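Local coordinates for protein putative 4-Hydroxy-2-oxoglutarate aldolase / 2-dehydro-3-deoxyphosphogluconate aldolase (Yersinia enterocolitica, PDB 3LM7) that is a putative aldolase of the KDGP aldolase family, built on a TIM-barrel fold and modelled with a potassium ion between its two subunits, at residues L6-Y11 with K215-I220; D13-N18 with I207-G212; F178-C183 with F188-T193. All coordinates share one frame; numbering follows the deposited sequence.

Interaction 1 of 3, residues L6-Y11 with K215-I220; sequences LTPNYY and KVIPHI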
loop_
_atom_site.group_PDB
_atom_site.type_symbol
_atom_site.label_atom_id
_atom_site.label_comp_id
_atom_site.label_asym_id
_atom_site.label_seq_id
_atom_site.Cartn_x
_atom_site.Cartn_y
_atom_site.Cartn_z
ATOM N N LEU A 6 14.645 1.204 9.517
ATOM C CA LEU A 6 14.712 2.480 8.800
ATOM C C LEU A 6 13.339 2.921 8.248
ATOM O O LEU A 6 13.282 3.943 7.607
ATOM C CB LEU A 6 15.671 2.381 7.591
ATOM C CG LEU A 6 17.134 2.080 7.946
ATOM C CD1 LEU A 6 18.077 1.993 6.702
ATOM C CD2 LEU A 6 17.644 3.182 8.913
ATOM N N THR A 7 12.279 2.127 8.447
ATOM C CA THR A 7 10.922 2.547 8.072
ATOM C C THR A 7 10.051 2.727 9.322
ATOM O O THR A 7 10.302 2.035 10.334
ATOM C CB THR A 7 10.275 1.485 7.182
ATOM O OG1 THR A 7 10.235 0.253 7.897
ATOM C CG2 THR A 7 11.095 1.289 5.851
ATOM N N PRO A 8 9.057 3.669 9.295
ATOM C CA PRO A 8 8.186 3.899 10.459
ATOM C C PRO A 8 7.415 2.623 10.851
ATOM O O PRO A 8 7.128 1.748 9.998
ATOM C CB PRO A 8 7.148 4.939 9.952
ATOM C CG PRO A 8 7.988 5.735 8.924
ATOM C CD PRO A 8 8.770 4.628 8.214
ATOM N N ASN A 9 7.029 2.550 12.122
ATOM C CA ASN A 9 6.165 1.426 12.588
ATOM C C ASN A 9 4.710 1.784 12.392
ATOM O O ASN A 9 4.010 2.166 13.322
ATOM C CB ASN A 9 6.394 1.170 14.092
ATOM C CG ASN A 9 5.630 -0.104 14.616
ATOM O OD1 ASN A 9 5.043 -0.925 13.829
ATOM N ND2 ASN A 9 5.637 -0.265 15.982
ATOM N N TYR A 10 4.224 1.657 11.170
ATOM C CA TYR A 10 2.865 2.007 10.910
ATOM C C TYR A 10 1.976 1.001 11.612
ATOM O O TYR A 10 2.259 -0.183 11.641
ATOM C CB TYR A 10 2.553 1.876 9.417
ATOM C CG TYR A 10 3.460 2.732 8.540
ATOM C CD1 TYR A 10 3.173 4.069 8.294
ATOM C CD2 TYR A 10 4.582 2.140 7.895
ATOM C CE1 TYR A 10 4.003 4.877 7.465
ATOM C CE2 TYR A 10 5.392 2.912 7.069
ATOM C CZ TYR A 10 5.093 4.271 6.855
ATOM O OH TYR A 10 5.893 4.953 5.950
ATOM N N TYR A 11 0.873 1.492 12.117
ATOM C CA TYR A 11 -0.100 0.587 12.703
ATOM C C TYR A 11 -0.810 -0.112 11.559
ATOM O O TYR A 11 -1.392 0.561 10.655
ATOM C CB TYR A 11 -1.094 1.368 13.522
ATOM C CG TYR A 11 -2.226 0.484 14.062
ATOM C CD1 TYR A 11 -2.005 -0.357 15.214
ATOM C CD2 TYR A 11 -3.481 0.494 13.455
ATOM C CE1 TYR A 11 -3.054 -1.163 15.733
ATOM C CE2 TYR A 11 -4.523 -0.320 13.948
ATOM C CZ TYR A 11 -4.291 -1.125 15.085
ATOM O OH TYR A 11 -5.324 -1.895 15.530
ATOM N N LYS A 215 -0.067 4.780 2.898
ATOM C CA LYS A 215 0.535 5.163 4.184
ATOM C C LYS A 215 0.192 6.583 4.473
ATOM O O LYS A 215 0.388 7.493 3.606
ATOM C CB LYS A 215 2.061 5.053 4.085
ATOM C CG LYS A 215 2.560 3.615 3.651
ATOM C CD LYS A 215 2.642 2.691 4.759
ATOM C CE LYS A 215 3.352 1.379 4.416
ATOM N NZ LYS A 215 2.418 0.513 3.687
ATOM N N VAL A 216 -0.256 6.816 5.695
ATOM C CA VAL A 216 -0.642 8.153 6.120
ATOM C C VAL A 216 0.128 8.490 7.374
ATOM O O VAL A 216 0.186 7.661 8.292
ATOM C CB VAL A 216 -2.182 8.249 6.436
ATOM C CG1 VAL A 216 -2.543 9.712 6.698
ATOM C CG2 VAL A 216 -2.967 7.670 5.231
ATOM N N ILE A 217 0.775 9.657 7.399
ATOM C CA ILE A 217 1.613 10.045 8.558
ATOM C C ILE A 217 1.092 11.429 8.983
ATOM O O ILE A 217 1.549 12.457 8.506
ATOM C CB ILE A 217 3.157 10.076 8.248
ATOM C CG1 ILE A 217 3.634 8.677 7.818
ATOM C CG2 ILE A 217 3.975 10.581 9.535
ATOM C CD1 ILE A 217 5.151 8.647 7.268
ATOM N N PRO A 218 0.066 11.455 9.854
ATOM C CA PRO A 218 -0.469 12.774 10.234
ATOM C C PRO A 218 0.456 13.418 11.246
ATOM O O PRO A 218 1.034 12.692 12.070
ATOM C CB PRO A 218 -1.812 12.439 10.896
ATOM C CG PRO A 218 -1.661 11.074 11.422
ATOM C CD PRO A 218 -0.753 10.337 10.378
ATOM N N HIS A 219 0.579 14.747 11.215
ATOM C CA HIS A 219 1.432 15.437 12.161
ATOM C C HIS A 219 0.554 16.162 13.150
ATOM O O HIS A 219 -0.372 16.821 12.725
ATOM C CB HIS A 219 2.304 16.468 11.418
ATOM C CG HIS A 219 3.325 15.830 10.539
ATOM N ND1 HIS A 219 4.666 16.111 10.654
ATOM C CD2 HIS A 219 3.208 14.906 9.549
ATOM C CE1 HIS A 219 5.337 15.408 9.748
ATOM N NE2 HIS A 219 4.479 14.689 9.048
ATOM N N ILE A 220 0.856 16.031 14.449
ATOM C CA ILE A 220 0.047 16.677 15.492
ATOM C C ILE A 220 0.965 17.372 16.486
ATOM O O ILE A 220 1.735 16.739 17.159
ATOM C CB ILE A 220 -0.880 15.674 16.252
ATOM C CG1 ILE A 220 -1.525 14.639 15.292
ATOM C CG2 ILE A 220 -1.946 16.477 17.026
ATOM C CD1 ILE A 220 -0.611 13.408 14.973
#
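The phenol ring of Y10 is gripped on three sides, and K215 and I217 of the segment 215-220 supply two of them. Methylene CD of K215 sits squarely over one face, 3.5 Å from the ring centroid and only 6° off the ring normal, a CH-pi contact made over the centre of the ring. The lysine chain gets there by bending at chi2 (-83°), which carries CG, CD and CE over the face, the lysine chain running at about a right angle to the length of the tyrosine side chain. From the edge, close to the ring plane, comes I217, whose CG1 lies 3.8 Å from Y10 CE1. The opposite face is taken from within the same loop: P8 CB stands 3.8 Å above the plane, offset toward the rim.

Segment 6-11 lies in the loop before strand 17-20, the first strand of the TIM-barrel sheet, and packs beside the start of strand 189-192 through Y10 on W189. Segment 215-220 runs between L190 on one side and R14 and C16 on the other, with backbone hydrogen bonds to all three, so the tyrosine packs on chain that closes the barrel wall.

Away from this close-packed ring the contact thins. P8 CG reaches I217 CD1 only at 4.4 Å. Past CE, the ammonium of K215 is only distantly related to the ring: NZ lies 5.3 Å from the Y10 centroid, at most a weak cation-pi attraction, and its hydrogen bond goes instead to the carbonyl oxygen of D13.

Interaction 2 of 3, residues D13-N18 with I207-G212; sequences DRVCLN and IALDAG. With K (potassium ion), chain E.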
loop_
_atom_site.group_PDB
_atom_site.type_symbol
_atom_site.label_atom_id
_atom_site.label_comp_id
_atom_site.label_asym_id
_atom_site.label_seq_id
_atom_site.Cartn_x
_atom_site.Cartn_y
_atom_site.Cartn_z
ATOM N N ASP A 13 0.239 -1.362 9.003
ATOM C CA ASP A 13 0.816 -0.955 7.737
ATOM C C ASP A 13 0.139 0.171 7.063
ATOM O O ASP A 13 0.338 0.338 5.863
ATOM C CB ASP A 13 0.871 -2.113 6.746
ATOM C CG ASP A 13 2.223 -2.741 6.738
ATOM O OD1 ASP A 13 3.266 -1.986 6.490
ATOM O OD2 ASP A 13 2.228 -3.952 7.062
ATOM N N ARG A 14 -0.580 0.990 7.839
ATOM C CA ARG A 14 -1.336 2.078 7.219
ATOM C C ARG A 14 -1.005 3.438 7.774
ATOM O O ARG A 14 -0.879 4.379 7.003
ATOM C CB ARG A 14 -2.854 1.880 7.336
ATOM C CG ARG A 14 -3.474 0.757 6.523
ATOM C CD ARG A 14 -3.367 0.968 4.983
ATOM N NE ARG A 14 -4.030 2.119 4.319
ATOM C CZ ARG A 14 -5.324 2.202 4.016
ATOM N NH1 ARG A 14 -6.162 1.266 4.462
ATOM N NH2 ARG A 14 -5.822 3.255 3.345
ATOM N N VAL A 15 -0.977 3.575 9.100
ATOM C CA VAL A 15 -0.916 4.928 9.723
ATOM C C VAL A 15 0.116 5.003 10.799
ATOM O O VAL A 15 0.127 4.104 11.696
ATOM C CB VAL A 15 -2.260 5.340 10.368
ATOM C CG1 VAL A 15 -2.086 6.750 11.074
ATOM C CG2 VAL A 15 -3.332 5.389 9.269
ATOM N N CYS A 16 0.941 6.070 10.765
ATOM C CA CYS A 16 1.956 6.257 11.813
ATOM C C CYS A 16 1.841 7.708 12.276
ATOM O O CYS A 16 1.808 8.629 11.461
ATOM C CB CYS A 16 3.381 5.950 11.259
ATOM S SG CYS A 16 4.656 6.025 12.578
ATOM N N LEU A 17 1.788 7.927 13.585
ATOM C CA LEU A 17 1.670 9.294 14.080
ATOM C C LEU A 17 3.004 9.991 13.921
ATOM O O LEU A 17 4.054 9.347 13.934
ATOM C CB LEU A 17 1.298 9.298 15.610
ATOM C CG LEU A 17 0.022 8.560 15.935
ATOM C CD1 LEU A 17 -0.112 8.617 17.474
ATOM C CD2 LEU A 17 -1.248 9.196 15.267
ATOM N N ASN A 18 2.990 11.323 13.866
ATOM C CA ASN A 18 4.189 12.098 14.000
ATOM C C ASN A 18 3.974 13.265 14.960
ATOM O O ASN A 18 3.135 14.154 14.696
ATOM C CB ASN A 18 4.675 12.530 12.553
ATOM C CG ASN A 18 6.081 13.175 12.502
ATOM O OD1 ASN A 18 6.855 12.946 11.500
ATOM N ND2 ASN A 18 6.403 14.037 13.449
ATOM N N ILE A 207 -10.426 10.776 5.817
ATOM C CA ILE A 207 -10.452 11.210 4.408
ATOM C C ILE A 207 -9.364 10.536 3.596
ATOM O O ILE A 207 -9.595 10.073 2.472
ATOM C CB ILE A 207 -10.278 12.752 4.358
ATOM C CG1 ILE A 207 -11.616 13.393 4.683
ATOM C CG2 ILE A 207 -9.739 13.232 2.962
ATOM C CD1 ILE A 207 -11.452 14.908 4.999
ATOM N N ALA A 208 -8.158 10.465 4.164
ATOM C CA ALA A 208 -7.024 9.811 3.461
ATOM C C ALA A 208 -7.280 8.305 3.312
ATOM O O ALA A 208 -6.980 7.725 2.236
ATOM C CB ALA A 208 -5.630 10.034 4.229
ATOM N N LEU A 209 -7.790 7.658 4.373
ATOM C CA LEU A 209 -8.066 6.229 4.271
ATOM C C LEU A 209 -9.174 5.946 3.255
ATOM O O LEU A 209 -9.056 4.994 2.488
ATOM C CB LEU A 209 -8.484 5.649 5.640
ATOM C CG LEU A 209 -7.454 5.770 6.762
ATOM C CD1 LEU A 209 -8.067 5.250 8.137
ATOM C CD2 LEU A 209 -6.151 4.948 6.409
ATOM N N ASP A 210 -10.232 6.773 3.222
ATOM C CA ASP A 210 -11.348 6.528 2.276
ATOM C C ASP A 210 -10.904 6.738 0.818
ATOM O O ASP A 210 -11.399 6.029 -0.042
ATOM C CB ASP A 210 -12.541 7.460 2.532
ATOM C CG ASP A 210 -13.315 7.106 3.825
ATOM O OD1 ASP A 210 -13.060 6.050 4.453
ATOM O OD2 ASP A 210 -14.163 7.923 4.208
ATOM N N ALA A 211 -9.968 7.683 0.587
ATOM C CA ALA A 211 -9.323 7.862 -0.739
ATOM C C ALA A 211 -8.478 6.653 -1.166
ATOM O O ALA A 211 -8.378 6.338 -2.388
ATOM C CB ALA A 211 -8.464 9.169 -0.749
ATOM N N GLY A 212 -7.943 5.919 -0.195
ATOM C CA GLY A 212 -7.164 4.706 -0.478
ATOM C C GLY A 212 -5.648 4.957 -0.300
ATOM O O GLY A 212 -4.819 4.159 -0.746
HETATM K K K E . -10.046 6.448 -4.449
HETATM O O HOH W 1 -8.364 2.412 2.983
HETATM O O HOH W 2 -11.945 5.078 -2.645
HETATM O O HOH W 3 -7.900 7.500 -6.185
HETATM O O HOH W 4 -11.730 6.864 -6.965
HETATM O O HOH W 5 -12.012 8.077 -3.260
#
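Bends at chi2 (-65°) and chi3 (-63°) curl the side chain of R14 so that its guanidinium meets L209, whose own CG stands anti to the carbonyl carbon and sends CD2 out to the arginine. The two join the run into strand 17-20 of the TIM barrel to the end of the outer helix 201-211. Methyl CD2 of L209 lies over one face of the guanidinium, offset toward its rim and 3.5 Å from R14 NH2. The same methyl meets V15 CG2 at 4.0 Å, the two side chains crossing at about a right angle. R14 and V15 can both turn to this helix because they form a classic beta bulge opposite Y11.

The polar rim of the guanidinium is used separately from its face. Water 1, lying in the guanidinium plane, accepts from R14 NH2 at 2.7 Å and donates to L209 O, tying the arginine to the helix's last turn. NH2 also donates to the carbonyl of V213, and G187 of the second subunit packs on R14.

The helix closes in a Schellman motif, with G212 at positive phi as its C-prime residue. The carbonyl just before that glycine serves the dimer: A211 of both subunits binds the potassium ion, with four waters around it, and A211 O of this chain lies 2.6 Å from the metal.

Interaction 3 of 3, residues F178-C183 with F188-T193; sequences FVAEAC and FWLEPT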
loop_
_atom_site.group_PDB
_atom_site.type_symbol
_atom_site.label_atom_id
_atom_site.label_comp_id
_atom_site.label_asym_id
_atom_site.label_seq_id
_atom_site.Cartn_x
_atom_site.Cartn_y
_atom_site.Cartn_z
ATOM N N PHE A 178 -8.713 16.117 -2.593
ATOM C CA PHE A 178 -8.202 15.933 -3.940
ATOM C C PHE A 178 -6.795 15.361 -3.879
ATOM O O PHE A 178 -6.479 14.460 -4.657
ATOM C CB PHE A 178 -8.207 17.272 -4.707
ATOM C CG PHE A 178 -7.898 17.105 -6.185
ATOM C CD1 PHE A 178 -8.905 17.062 -7.122
ATOM C CD2 PHE A 178 -6.561 16.984 -6.619
ATOM C CE1 PHE A 178 -8.569 16.887 -8.513
ATOM C CE2 PHE A 178 -6.247 16.835 -8.003
ATOM C CZ PHE A 178 -7.239 16.792 -8.935
ATOM N N VAL A 179 -5.943 15.930 -3.052
ATOM C CA VAL A 179 -4.536 15.437 -2.918
ATOM C C VAL A 179 -4.531 13.965 -2.486
ATOM O O VAL A 179 -3.727 13.163 -3.003
ATOM C CB VAL A 179 -3.753 16.307 -1.934
ATOM C CG1 VAL A 179 -2.391 15.722 -1.541
ATOM C CG2 VAL A 179 -3.505 17.769 -2.578
ATOM N N ALA A 180 -5.399 13.647 -1.517
ATOM C CA ALA A 180 -5.544 12.279 -1.039
ATOM C C ALA A 180 -5.936 11.321 -2.175
ATOM O O ALA A 180 -5.339 10.235 -2.331
ATOM C CB ALA A 180 -6.558 12.238 0.132
ATOM N N GLU A 181 -6.897 11.719 -3.017
ATOM C CA GLU A 181 -7.312 10.826 -4.150
ATOM C C GLU A 181 -6.198 10.645 -5.179
ATOM O O GLU A 181 -5.984 9.524 -5.672
ATOM C CB GLU A 181 -8.571 11.364 -4.821
ATOM C CG GLU A 181 -9.495 11.809 -3.744
ATOM C CD GLU A 181 -10.805 11.222 -3.804
ATOM O OE1 GLU A 181 -10.782 9.939 -3.788
ATOM O OE2 GLU A 181 -11.827 12.032 -3.817
ATOM N N ALA A 182 -5.432 11.731 -5.391
ATOM C CA ALA A 182 -4.307 11.686 -6.319
ATOM C C ALA A 182 -3.139 10.817 -5.737
ATOM O O ALA A 182 -2.507 9.987 -6.467
ATOM C CB ALA A 182 -3.842 13.162 -6.634
ATOM N N CYS A 183 -2.905 10.907 -4.426
ATOM C CA CYS A 183 -1.866 10.036 -3.830
ATOM C C CYS A 183 -2.291 8.566 -3.961
ATOM O O CYS A 183 -1.476 7.738 -4.258
ATOM C CB CYS A 183 -1.673 10.340 -2.332
ATOM S SG CYS A 183 -0.741 11.978 -2.077
ATOM N N PHE A 188 1.214 6.997 -3.870
ATOM C CA PHE A 188 2.110 7.883 -3.087
ATOM C C PHE A 188 1.492 8.125 -1.695
ATOM O O PHE A 188 0.311 7.866 -1.463
ATOM C CB PHE A 188 2.338 9.220 -3.827
ATOM C CG PHE A 188 3.671 9.864 -3.562
ATOM C CD1 PHE A 188 4.868 9.201 -3.889
ATOM C CD2 PHE A 188 3.735 11.194 -3.063
ATOM C CE1 PHE A 188 6.131 9.825 -3.668
ATOM C CE2 PHE A 188 4.992 11.828 -2.893
ATOM C CZ PHE A 188 6.191 11.135 -3.209
ATOM N N TRP A 189 2.334 8.513 -0.747
ATOM C CA TRP A 189 1.937 8.622 0.663
ATOM C C TRP A 189 1.667 10.050 1.044
ATOM O O TRP A 189 2.048 10.988 0.331
ATOM C CB TRP A 189 3.047 8.011 1.539
ATOM C CG TRP A 189 3.366 6.570 1.100
ATOM C CD1 TRP A 189 2.553 5.695 0.354
ATOM C CD2 TRP A 189 4.559 5.853 1.397
ATOM N NE1 TRP A 189 3.220 4.513 0.152
ATOM C CE2 TRP A 189 4.439 4.562 0.794
ATOM C CE3 TRP A 189 5.721 6.159 2.158
ATOM C CZ2 TRP A 189 5.455 3.582 0.894
ATOM C CZ3 TRP A 189 6.783 5.163 2.218
ATOM C CH2 TRP A 189 6.610 3.897 1.582
ATOM N N LEU A 190 1.007 10.247 2.191
ATOM C CA LEU A 190 0.518 11.576 2.513
ATOM C C LEU A 190 0.671 11.913 3.998
ATOM O O LEU A 190 0.353 11.068 4.874
ATOM C CB LEU A 190 -0.987 11.632 2.146
ATOM C CG LEU A 190 -1.757 12.980 2.304
ATOM C CD1 LEU A 190 -1.020 14.161 1.629
ATOM C CD2 LEU A 190 -3.183 12.825 1.667
ATOM N N GLU A 191 1.115 13.156 4.281
ATOM C CA GLU A 191 1.347 13.592 5.644
ATOM C C GLU A 191 0.598 14.893 5.881
ATOM O O GLU A 191 1.157 15.997 5.676
ATOM C CB GLU A 191 2.871 13.767 5.888
ATOM C CG GLU A 191 3.697 12.564 5.361
ATOM C CD GLU A 191 5.095 12.518 5.909
ATOM O OE1 GLU A 191 5.389 13.275 6.870
ATOM O OE2 GLU A 191 5.858 11.642 5.481
ATOM N N PRO A 192 -0.691 14.803 6.270
ATOM C CA PRO A 192 -1.416 16.056 6.536
ATOM C C PRO A 192 -0.850 16.772 7.752
ATOM O O PRO A 192 -0.534 16.123 8.775
ATOM C CB PRO A 192 -2.857 15.596 6.831
ATOM C CG PRO A 192 -2.709 14.158 7.253
ATOM C CD PRO A 192 -1.516 13.601 6.524
ATOM N N THR A 193 -0.675 18.092 7.655
ATOM C CA THR A 193 0.050 18.805 8.734
ATOM C C THR A 193 -0.557 20.209 8.819
ATOM O O THR A 193 -0.734 20.891 7.771
ATOM C CB THR A 193 1.555 19.028 8.417
ATOM O OG1 THR A 193 2.219 17.797 8.100
ATOM C CG2 THR A 193 2.318 19.665 9.570
#
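L190 pushes its two methyls against helix 173-185, one branch to each of two successive residues: CD1 meets V179 CG1 at 3.8 Å, while CD2 comes 3.6 Å from A180 CA. Helix and strand are the second half of the beta-alpha-beta unit 161-164, 173-185, 189-192, the repeating theme of a TIM barrel. Their short segments run nearly antiparallel, at 158°, with axes 8.4 Å apart. L190 has CG anti to the backbone N (chi1 -176°), which carries the fork of CD1 and CD2 onto V179 and A180.

One turn later C183 packs between the helix and the start of the strand. Its CB lies 3.3 Å from F188 O, and its sulfur packs on L190 CB at 4.2 Å. The return from helix to strand is tied by the hydrogen bond from F188 N to C183 O, 2.8 Å long with an N-H...O angle of 156°.

Further out, F188 turns its ring away from this helix onto L154 and K155 of helix 147-156, and A180 is backed by A211 of helix 201-211. Backbone hydrogen bonds hold the strand in the barrel wall, W189 and E191 pairing with V162. Side chains alternate along it, and E191 faces the other way from L190, its OE2 hydrogen-bonded to S161 OG and its OE1 hydrogen-bonded to N117 ND2, H94 NE2 and H219 NE2.

The three contacts cluster where the first and last strands of the sheet approach each other. Strand 17-20 and strand 189-192 are its outermost strands, and the segment 215-220 lies between them, joined to both sides by backbone hydrogen bonds; I220 N to N18 O, 3.0 Å, is a probable further one. Interaction 1 spans the longest stretch of sequence, interaction 2 is nested within it and interaction 3 within both. Centres of interactions 1 and 2 lie about 8 Å apart, those of 2 and 3 about 9 Å, and those of 1 and 3 about 13 Å. Helices 173-185 and 201-211 pack through A180 and A211, and A211 O in turn binds the potassium ion shared with the second subunit.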